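Local coordinates for pyruvate kinase (Pyrobaculum aerophilum, PDB 3QTG), which catalyses the final step of glycolysis, the transfer of phosphate from phosphoenolpyruvate to ADP to give pyruvate and ATP, using a divalent metal cation, at residues A[366-380]-A[435-448]. Numbering follows the deposited sequence.
Sequences LVELAQDLGANILVF and LISLKGTTPFVATY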
ATOM      1  N   LEU A 366      10.509  -4.499  15.812  1.00 39.37           N
ATOM      2  CA  LEU A 366      10.972  -5.806  16.298  1.00 39.70           C
ATOM      3  C   LEU A 366      10.101  -6.997  15.899  1.00 39.00           C
ATOM      4  O   LEU A 366      10.611  -8.037  15.459  1.00 39.13           O
ATOM      5  CB  LEU A 366      11.142  -5.792  17.809  1.00 40.33           C
ATOM      6  CG  LEU A 366      12.575  -5.964  18.288  1.00 43.39           C
ATOM      7  CD1 LEU A 366      13.547  -4.964  17.598  1.00 45.54           C
ATOM      8  CD2 LEU A 366      12.574  -5.813  19.778  1.00 44.68           C
ATOM      9  N   VAL A 367       8.793  -6.844  16.057  1.00 38.99           N
ATOM     10  CA  VAL A 367       7.844  -7.924  15.776  1.00 38.67           C
ATOM     11  C   VAL A 367       7.860  -8.262  14.269  1.00 39.82           C
ATOM     12  O   VAL A 367       7.913  -9.433  13.900  1.00 38.96           O
ATOM     13  CB  VAL A 367       6.424  -7.558  16.268  1.00 38.37           C
ATOM     14  CG1 VAL A 367       5.355  -8.437  15.601  1.00 37.44           C
ATOM     15  CG2 VAL A 367       6.354  -7.633  17.806  1.00 36.06           C
ATOM     16  N   GLU A 368       7.825  -7.229  13.429  1.00 40.79           N
ATOM     17  CA  GLU A 368       7.873  -7.388  11.978  1.00 43.82           C
ATOM     18  C   GLU A 368       9.207  -7.954  11.534  1.00 44.16           C
ATOM     19  O   GLU A 368       9.255  -8.785  10.637  1.00 44.72           O
ATOM     20  CB  GLU A 368       7.555  -6.062  11.270  1.00 43.65           C
ATOM     21  CG  GLU A 368       6.123  -5.630  11.567  1.00 45.50           C
ATOM     22  CD  GLU A 368       5.689  -4.325  10.925  1.00 47.91           C
ATOM     23  OE1 GLU A 368       6.553  -3.488  10.541  1.00 52.60           O
ATOM     24  OE2 GLU A 368       4.449  -4.137  10.839  1.00 51.96           O
ATOM     25  N   LEU A 369      10.284  -7.550  12.204  1.00 44.92           N
ATOM     26  CA  LEU A 369      11.581  -8.114  11.909  1.00 45.75           C
ATOM     27  C   LEU A 369      11.584  -9.601  12.229  1.00 44.95           C
ATOM     28  O   LEU A 369      11.920 -10.405  11.374  1.00 45.61           O
ATOM     29  CB  LEU A 369      12.714  -7.361  12.631  1.00 46.11           C
ATOM     30  CG  LEU A 369      14.154  -7.864  12.403  1.00 47.66           C
ATOM     31  CD1 LEU A 369      14.676  -7.582  10.969  1.00 46.80           C
ATOM     32  CD2 LEU A 369      15.093  -7.250  13.465  1.00 46.97           C
ATOM     33  N   ALA A 370      11.187  -9.979  13.436  1.00 44.69           N
ATOM     34  CA  ALA A 370      11.141 -11.399  13.789  1.00 44.49           C
ATOM     35  C   ALA A 370      10.273 -12.201  12.818  1.00 44.62           C
ATOM     36  O   ALA A 370      10.623 -13.311  12.462  1.00 44.88           O
ATOM     37  CB  ALA A 370      10.676 -11.600  15.215  1.00 43.51           C
ATOM     38  N   GLN A 371       9.147 -11.622  12.409  1.00 45.22           N
ATOM     39  CA  GLN A 371       8.254 -12.214  11.407  1.00 46.29           C
ATOM     40  C   GLN A 371       9.002 -12.461  10.081  1.00 46.73           C
ATOM     41  O   GLN A 371       8.961 -13.561   9.547  1.00 46.64           O
ATOM     42  CB  GLN A 371       7.008 -11.329  11.209  1.00 46.09           C
ATOM     43  CG  GLN A 371       5.991 -11.806  10.156  1.00 48.90           C
ATOM     44  CD  GLN A 371       5.551 -13.275  10.325  1.00 52.78           C
ATOM     45  OE1 GLN A 371       5.407 -13.783  11.437  1.00 53.84           O
ATOM     46  NE2 GLN A 371       5.339 -13.957   9.200  1.00 55.35           N
ATOM     47  N   ASP A 372       9.713 -11.441   9.598  1.00 47.34           N
ATOM     48  CA  ASP A 372      10.534 -11.533   8.397  1.00 48.31           C
ATOM     49  C   ASP A 372      11.663 -12.556   8.439  1.00 48.23           C
ATOM     50  O   ASP A 372      11.994 -13.134   7.413  1.00 48.51           O
ATOM     51  CB  ASP A 372      11.133 -10.183   8.078  1.00 49.11           C
ATOM     52  CG  ASP A 372      10.365  -9.459   7.039  1.00 52.67           C
ATOM     53  OD1 ASP A 372      10.621  -9.711   5.838  1.00 58.36           O
ATOM     54  OD2 ASP A 372       9.513  -8.625   7.409  1.00 56.43           O
ATOM     55  N   LEU A 373      12.263 -12.759   9.614  1.00 47.66           N
ATOM     56  CA  LEU A 373      13.374 -13.697   9.748  1.00 47.04           C
ATOM     57  C   LEU A 373      12.930 -15.082  10.176  1.00 46.75           C
ATOM     58  O   LEU A 373      13.765 -15.969  10.314  1.00 46.61           O
ATOM     59  CB  LEU A 373      14.404 -13.186  10.757  1.00 46.72           C
ATOM     60  CG  LEU A 373      14.844 -11.742  10.622  1.00 47.53           C
ATOM     61  CD1 LEU A 373      15.600 -11.350  11.868  1.00 48.29           C
ATOM     62  CD2 LEU A 373      15.676 -11.507   9.343  1.00 50.24           C
ATOM     63  N   GLY A 374      11.626 -15.255  10.408  1.00 45.99           N
ATOM     64  CA  GLY A 374      11.088 -16.492  10.953  1.00 45.03           C
ATOM     65  C   GLY A 374      11.593 -16.782  12.354  1.00 44.37           C
ATOM     66  O   GLY A 374      11.818 -17.943  12.712  1.00 45.05           O
ATOM     67  N   ALA A 375      11.751 -15.727  13.157  1.00 43.06           N
ATOM     68  CA  ALA A 375      12.465 -15.811  14.437  1.00 41.80           C
ATOM     69  C   ALA A 375      11.546 -15.797  15.666  1.00 41.34           C
ATOM     70  O   ALA A 375      10.481 -15.194  15.646  1.00 40.26           O
ATOM     71  CB  ALA A 375      13.481 -14.656  14.524  1.00 41.36           C
ATOM     72  N   ASN A 376      11.970 -16.454  16.741  1.00 41.16           N
ATOM     73  CA  ASN A 376      11.301 -16.262  18.027  1.00 40.96           C
ATOM     74  C   ASN A 376      11.813 -15.032  18.753  1.00 40.00           C
ATOM     75  O   ASN A 376      13.002 -14.693  18.673  1.00 39.71           O
ATOM     76  CB  ASN A 376      11.381 -17.506  18.931  1.00 41.23           C
ATOM     77  CG  ASN A 376      10.367 -18.586  18.521  1.00 43.89           C
ATOM     78  OD1 ASN A 376       9.222 -18.664  19.039  1.00 43.86           O
ATOM     79  ND2 ASN A 376      10.760 -19.386  17.544  1.00 45.67           N
ATOM     80  N   ILE A 377      10.894 -14.364  19.447  1.00 38.46           N
ATOM     81  CA  ILE A 377      11.225 -13.213  20.269  1.00 36.72           C
ATOM     82  C   ILE A 377      11.437 -13.626  21.698  1.00 37.21           C
ATOM     83  O   ILE A 377      10.633 -14.379  22.274  1.00 36.74           O
ATOM     84  CB  ILE A 377      10.151 -12.100  20.187  1.00 36.00           C
ATOM     85  CG1 ILE A 377       9.927 -11.711  18.725  1.00 35.40           C
ATOM     86  CG2 ILE A 377      10.524 -10.890  21.113  1.00 35.17           C
ATOM     87  CD1 ILE A 377       8.773 -10.687  18.472  1.00 36.08           C
ATOM     88  N   LEU A 378      12.534 -13.114  22.259  1.00 37.32           N
ATOM     89  CA  LEU A 378      12.877 -13.280  23.661  1.00 38.24           C
ATOM     90  C   LEU A 378      12.941 -11.893  24.274  1.00 37.62           C
ATOM     91  O   LEU A 378      13.504 -10.996  23.674  1.00 38.24           O
ATOM     92  CB  LEU A 378      14.251 -13.963  23.792  1.00 38.19           C
ATOM     93  CG  LEU A 378      14.439 -15.463  23.559  1.00 40.17           C
ATOM     94  CD1 LEU A 378      13.914 -15.924  22.201  1.00 40.73           C
ATOM     95  CD2 LEU A 378      15.943 -15.795  23.679  1.00 40.13           C
ATOM     96  N   VAL A 379      12.360 -11.707  25.453  1.00 38.15           N
ATOM     97  CA  VAL A 379      12.365 -10.403  26.131  1.00 38.46           C
ATOM     98  C   VAL A 379      12.787 -10.581  27.571  1.00 39.22           C
ATOM     99  O   VAL A 379      12.243 -11.452  28.270  1.00 39.22           O
ATOM    100  CB  VAL A 379      10.938  -9.745  26.214  1.00 38.48           C
ATOM    101  CG1 VAL A 379      11.027  -8.279  26.652  1.00 36.72           C
ATOM    102  CG2 VAL A 379      10.191  -9.862  24.921  1.00 39.74           C
ATOM    103  N   PHE A 380      13.716  -9.743  28.032  1.00 39.73           N
ATOM    104  CA  PHE A 380      13.938  -9.597  29.462  1.00 40.40           C
ATOM    105  C   PHE A 380      13.254  -8.335  29.990  1.00 41.02           C
ATOM    106  O   PHE A 380      13.499  -7.209  29.540  1.00 40.28           O
ATOM    107  CB  PHE A 380      15.411  -9.698  29.896  1.00 40.62           C
ATOM    108  CG  PHE A 380      15.569 -10.137  31.341  1.00 40.68           C
ATOM    109  CD1 PHE A 380      15.538 -11.487  31.680  1.00 40.45           C
ATOM    110  CD2 PHE A 380      15.699  -9.201  32.359  1.00 41.32           C
ATOM    111  CE1 PHE A 380      15.665 -11.901  33.014  1.00 39.78           C
ATOM    112  CE2 PHE A 380      15.802  -9.605  33.703  1.00 42.50           C
ATOM    113  CZ  PHE A 380      15.783 -10.960  34.021  1.00 41.53           C
ATOM    114  N   LEU A 435      18.498 -15.804  29.564  1.00 48.61           N
ATOM    115  CA  LEU A 435      17.376 -16.142  28.679  1.00 47.63           C
ATOM    116  C   LEU A 435      17.842 -16.668  27.312  1.00 47.43           C
ATOM    117  O   LEU A 435      17.274 -17.617  26.797  1.00 47.29           O
ATOM    118  CB  LEU A 435      16.406 -14.952  28.524  1.00 47.02           C
ATOM    119  CG  LEU A 435      15.100 -15.116  27.717  1.00 47.19           C
ATOM    120  CD1 LEU A 435      14.124 -16.103  28.380  1.00 46.31           C
ATOM    121  CD2 LEU A 435      14.427 -13.754  27.511  1.00 45.66           C
ATOM    122  N   ILE A 436      18.862 -16.051  26.725  1.00 48.00           N
ATOM    123  CA  ILE A 436      19.388 -16.509  25.441  1.00 48.70           C
ATOM    124  C   ILE A 436      20.002 -17.907  25.604  1.00 50.71           C
ATOM    125  O   ILE A 436      19.837 -18.770  24.733  1.00 50.39           O
ATOM    126  CB  ILE A 436      20.429 -15.523  24.850  1.00 48.46           C
ATOM    127  CG1 ILE A 436      19.739 -14.255  24.351  1.00 47.20           C
ATOM    128  CG2 ILE A 436      21.224 -16.186  23.708  1.00 47.62           C
ATOM    129  CD1 ILE A 436      20.692 -13.104  23.977  1.00 47.94           C
ATOM    130  N   SER A 437      20.688 -18.133  26.725  1.00 52.51           N
ATOM    131  CA  SER A 437      21.273 -19.438  26.991  1.00 54.91           C
ATOM    132  C   SER A 437      20.187 -20.480  27.015  1.00 55.59           C
ATOM    133  O   SER A 437      20.316 -21.538  26.397  1.00 56.08           O
ATOM    134  CB  SER A 437      22.016 -19.448  28.318  1.00 55.68           C
ATOM    135  OG  SER A 437      23.268 -18.825  28.160  1.00 58.41           O
ATOM    136  N   LEU A 438      19.100 -20.145  27.703  1.00 56.58           N
ATOM    137  CA  LEU A 438      17.987 -21.058  27.930  1.00 57.48           C
ATOM    138  C   LEU A 438      17.101 -21.251  26.689  1.00 57.21           C
ATOM    139  O   LEU A 438      16.707 -22.369  26.387  1.00 57.96           O
ATOM    140  CB  LEU A 438      17.162 -20.552  29.119  1.00 57.74           C
ATOM    141  CG  LEU A 438      16.511 -21.459  30.164  1.00 59.83           C
ATOM    142  CD1 LEU A 438      15.350 -22.256  29.578  1.00 61.62           C
ATOM    143  CD2 LEU A 438      17.532 -22.380  30.856  1.00 61.11           C
ATOM    144  N   LYS A 439      16.778 -20.180  25.970  1.00 56.88           N
ATOM    145  CA  LYS A 439      15.775 -20.275  24.888  1.00 56.71           C
ATOM    146  C   LYS A 439      16.269 -19.835  23.514  1.00 56.89           C
ATOM    147  O   LYS A 439      15.470 -19.531  22.622  1.00 56.78           O
ATOM    148  CB  LYS A 439      14.484 -19.503  25.247  1.00 55.81           C
ATOM    149  CG  LYS A 439      13.758 -20.005  26.480  1.00 55.39           C
ATOM    150  CD  LYS A 439      13.103 -21.363  26.239  1.00 55.04           C
ATOM    151  CE  LYS A 439      12.332 -21.803  27.480  1.00 53.61           C
ATOM    152  NZ  LYS A 439      11.563 -23.042  27.252  1.00 50.68           N
ATOM    153  N   GLY A 440      17.581 -19.835  23.334  1.00 57.85           N
ATOM    154  CA  GLY A 440      18.185 -19.229  22.154  1.00 58.13           C
ATOM    155  C   GLY A 440      18.366 -20.144  20.974  1.00 58.61           C
ATOM    156  O   GLY A 440      19.470 -20.229  20.421  1.00 58.77           O
ATOM    157  N   THR A 441      17.289 -20.826  20.582  1.00 58.93           N
ATOM    158  CA  THR A 441      17.242 -21.513  19.284  1.00 59.20           C
ATOM    159  C   THR A 441      17.081 -20.517  18.127  1.00 58.18           C
ATOM    160  O   THR A 441      16.411 -19.485  18.231  1.00 58.29           O
ATOM    161  CB  THR A 441      16.169 -22.656  19.207  1.00 60.09           C
ATOM    162  OG1 THR A 441      15.089 -22.394  20.115  1.00 61.14           O
ATOM    163  CG2 THR A 441      16.793 -24.006  19.577  1.00 61.42           C
ATOM    164  N   THR A 442      17.721 -20.853  17.022  1.00 57.27           N
ATOM    165  CA  THR A 442      17.934 -19.956  15.905  1.00 55.48           C
ATOM    166  C   THR A 442      16.854 -20.178  14.855  1.00 53.88           C
ATOM    167  O   THR A 442      16.505 -21.326  14.582  1.00 54.44           O
ATOM    168  CB  THR A 442      19.352 -20.233  15.335  1.00 55.83           C
ATOM    169  OG1 THR A 442      20.334 -19.702  16.236  1.00 55.79           O
ATOM    170  CG2 THR A 442      19.556 -19.638  13.964  1.00 56.56           C
ATOM    171  N   PRO A 443      16.328 -19.089  14.248  1.00 51.97           N
ATOM    172  CA  PRO A 443      16.629 -17.681  14.521  1.00 49.75           C
ATOM    173  C   PRO A 443      15.973 -17.112  15.794  1.00 47.86           C
ATOM    174  O   PRO A 443      14.884 -17.555  16.205  1.00 47.74           O
ATOM    175  CB  PRO A 443      16.100 -16.956  13.265  1.00 49.81           C
ATOM    176  CG  PRO A 443      15.743 -18.026  12.273  1.00 50.78           C
ATOM    177  CD  PRO A 443      15.384 -19.212  13.124  1.00 51.95           C
ATOM    178  N   PHE A 444      16.649 -16.152  16.427  1.00 45.28           N
ATOM    179  CA  PHE A 444      16.037 -15.390  17.517  1.00 42.57           C
ATOM    180  C   PHE A 444      16.281 -13.876  17.423  1.00 41.27           C
ATOM    181  O   PHE A 444      17.258 -13.425  16.807  1.00 40.56           O
ATOM    182  CB  PHE A 444      16.392 -15.956  18.903  1.00 41.95           C
ATOM    183  CG  PHE A 444      17.824 -15.716  19.331  1.00 41.74           C
ATOM    184  CD1 PHE A 444      18.251 -14.449  19.729  1.00 39.48           C
ATOM    185  CD2 PHE A 444      18.733 -16.777  19.379  1.00 42.12           C
ATOM    186  CE1 PHE A 444      19.565 -14.221  20.126  1.00 40.02           C
ATOM    187  CE2 PHE A 444      20.073 -16.568  19.776  1.00 42.69           C
ATOM    188  CZ  PHE A 444      20.489 -15.288  20.146  1.00 41.65           C
ATOM    189  N   VAL A 445      15.350 -13.124  18.020  1.00 39.79           N
ATOM    190  CA  VAL A 445      15.436 -11.692  18.245  1.00 38.30           C
ATOM    191  C   VAL A 445      15.212 -11.487  19.743  1.00 38.92           C
ATOM    192  O   VAL A 445      14.084 -11.659  20.238  1.00 38.79           O
ATOM    193  CB  VAL A 445      14.362 -10.926  17.438  1.00 38.48           C
ATOM    194  CG1 VAL A 445      14.324  -9.439  17.820  1.00 35.80           C
ATOM    195  CG2 VAL A 445      14.556 -11.094  15.924  1.00 37.77           C
ATOM    196  N   ALA A 446      16.283 -11.142  20.464  1.00 38.23           N
ATOM    197  CA  ALA A 446      16.248 -10.999  21.914  1.00 38.32           C
ATOM    198  C   ALA A 446      16.428  -9.539  22.329  1.00 38.30           C
ATOM    199  O   ALA A 446      17.345  -8.891  21.866  1.00 37.68           O
ATOM    200  CB  ALA A 446      17.329 -11.876  22.553  1.00 37.76           C
ATOM    201  N   THR A 447      15.547  -9.029  23.198  1.00 38.91           N
ATOM    202  CA  THR A 447      15.607  -7.624  23.657  1.00 39.06           C
ATOM    203  C   THR A 447      15.381  -7.364  25.131  1.00 38.85           C
ATOM    204  O   THR A 447      14.770  -8.153  25.844  1.00 38.61           O
ATOM    205  CB  THR A 447      14.492  -6.711  23.056  1.00 39.47           C
ATOM    206  OG1 THR A 447      13.369  -7.488  22.605  1.00 41.55           O
ATOM    207  CG2 THR A 447      15.001  -5.852  22.013  1.00 38.05           C
ATOM    208  N   TYR A 448      15.830  -6.192  25.546  1.00 39.24           N
ATOM    209  CA  TYR A 448      15.303  -5.508  26.715  1.00 40.16           C
ATOM    210  C   TYR A 448      15.309  -3.998  26.439  1.00 41.03           C
ATOM    211  O   TYR A 448      16.011  -3.511  25.527  1.00 39.33           O
ATOM    212  CB  TYR A 448      16.101  -5.849  27.993  1.00 40.16           C
ATOM    213  CG  TYR A 448      17.532  -5.361  27.992  1.00 40.44           C
ATOM    214  CD1 TYR A 448      17.821  -4.015  28.197  1.00 40.36           C
ATOM    215  CD2 TYR A 448      18.595  -6.240  27.787  1.00 41.13           C
ATOM    216  CE1 TYR A 448      19.121  -3.540  28.186  1.00 40.46           C
ATOM    217  CE2 TYR A 448      19.910  -5.780  27.786  1.00 40.99           C
ATOM    218  CZ  TYR A 448      20.155  -4.422  27.989  1.00 42.54           C
ATOM    219  OH  TYR A 448      21.430  -3.918  27.974  1.00 43.41           O
TER
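Strands 376-380 and 444-448 run parallel, their axes 4.6 Å apart and inclined by 18°, joined by a ladder of five backbone hydrogen bonds from N376 N to P443 O at one end to F380 N to T447 O at the other. Helices 366-373 and 435-439 lie on opposite faces of this pair, each leading into its own strand, a worked example of the three-layer alpha/beta sandwich. On the face carrying T447, V445 points at helix 366-373. Its CG1, anti to the backbone N (chi1 172°), meets L366 CG at 3.9 Å, while CG2 rests on the methyls of A370 and A375. Further along, L366 CD2 and T447 CG2 come tip to tip at 3.3 Å, shorter than usual; with both first torsions off staggered values, this pair and the T447 hydroxyl are doubtfully placed.

On the face carrying A446, L378 is wedged beneath helix 435-439: its CB lies 3.7 Å from L435 CD2, CD1 leans on F444 CB, and CD2 reaches the helix backbone, 3.8 Å from L435 O, with K439 O nearby. An alanine at L378 would keep the CB contact but is likely to open a gap beneath I436 and K439. G374, with its positive phi, closes a Schellman motif after helix 366-373, and P443, which follows a cis peptide bond, sets its CG 3.5 Å from L373 O.

Strands 399-403 and 455-460 flank the pair, inside the C-terminal domain's sheet. The cross-segment hydrogen bonds are all backbone to backbone, and aliphatic packing probably sets how each helix sits on the sheet.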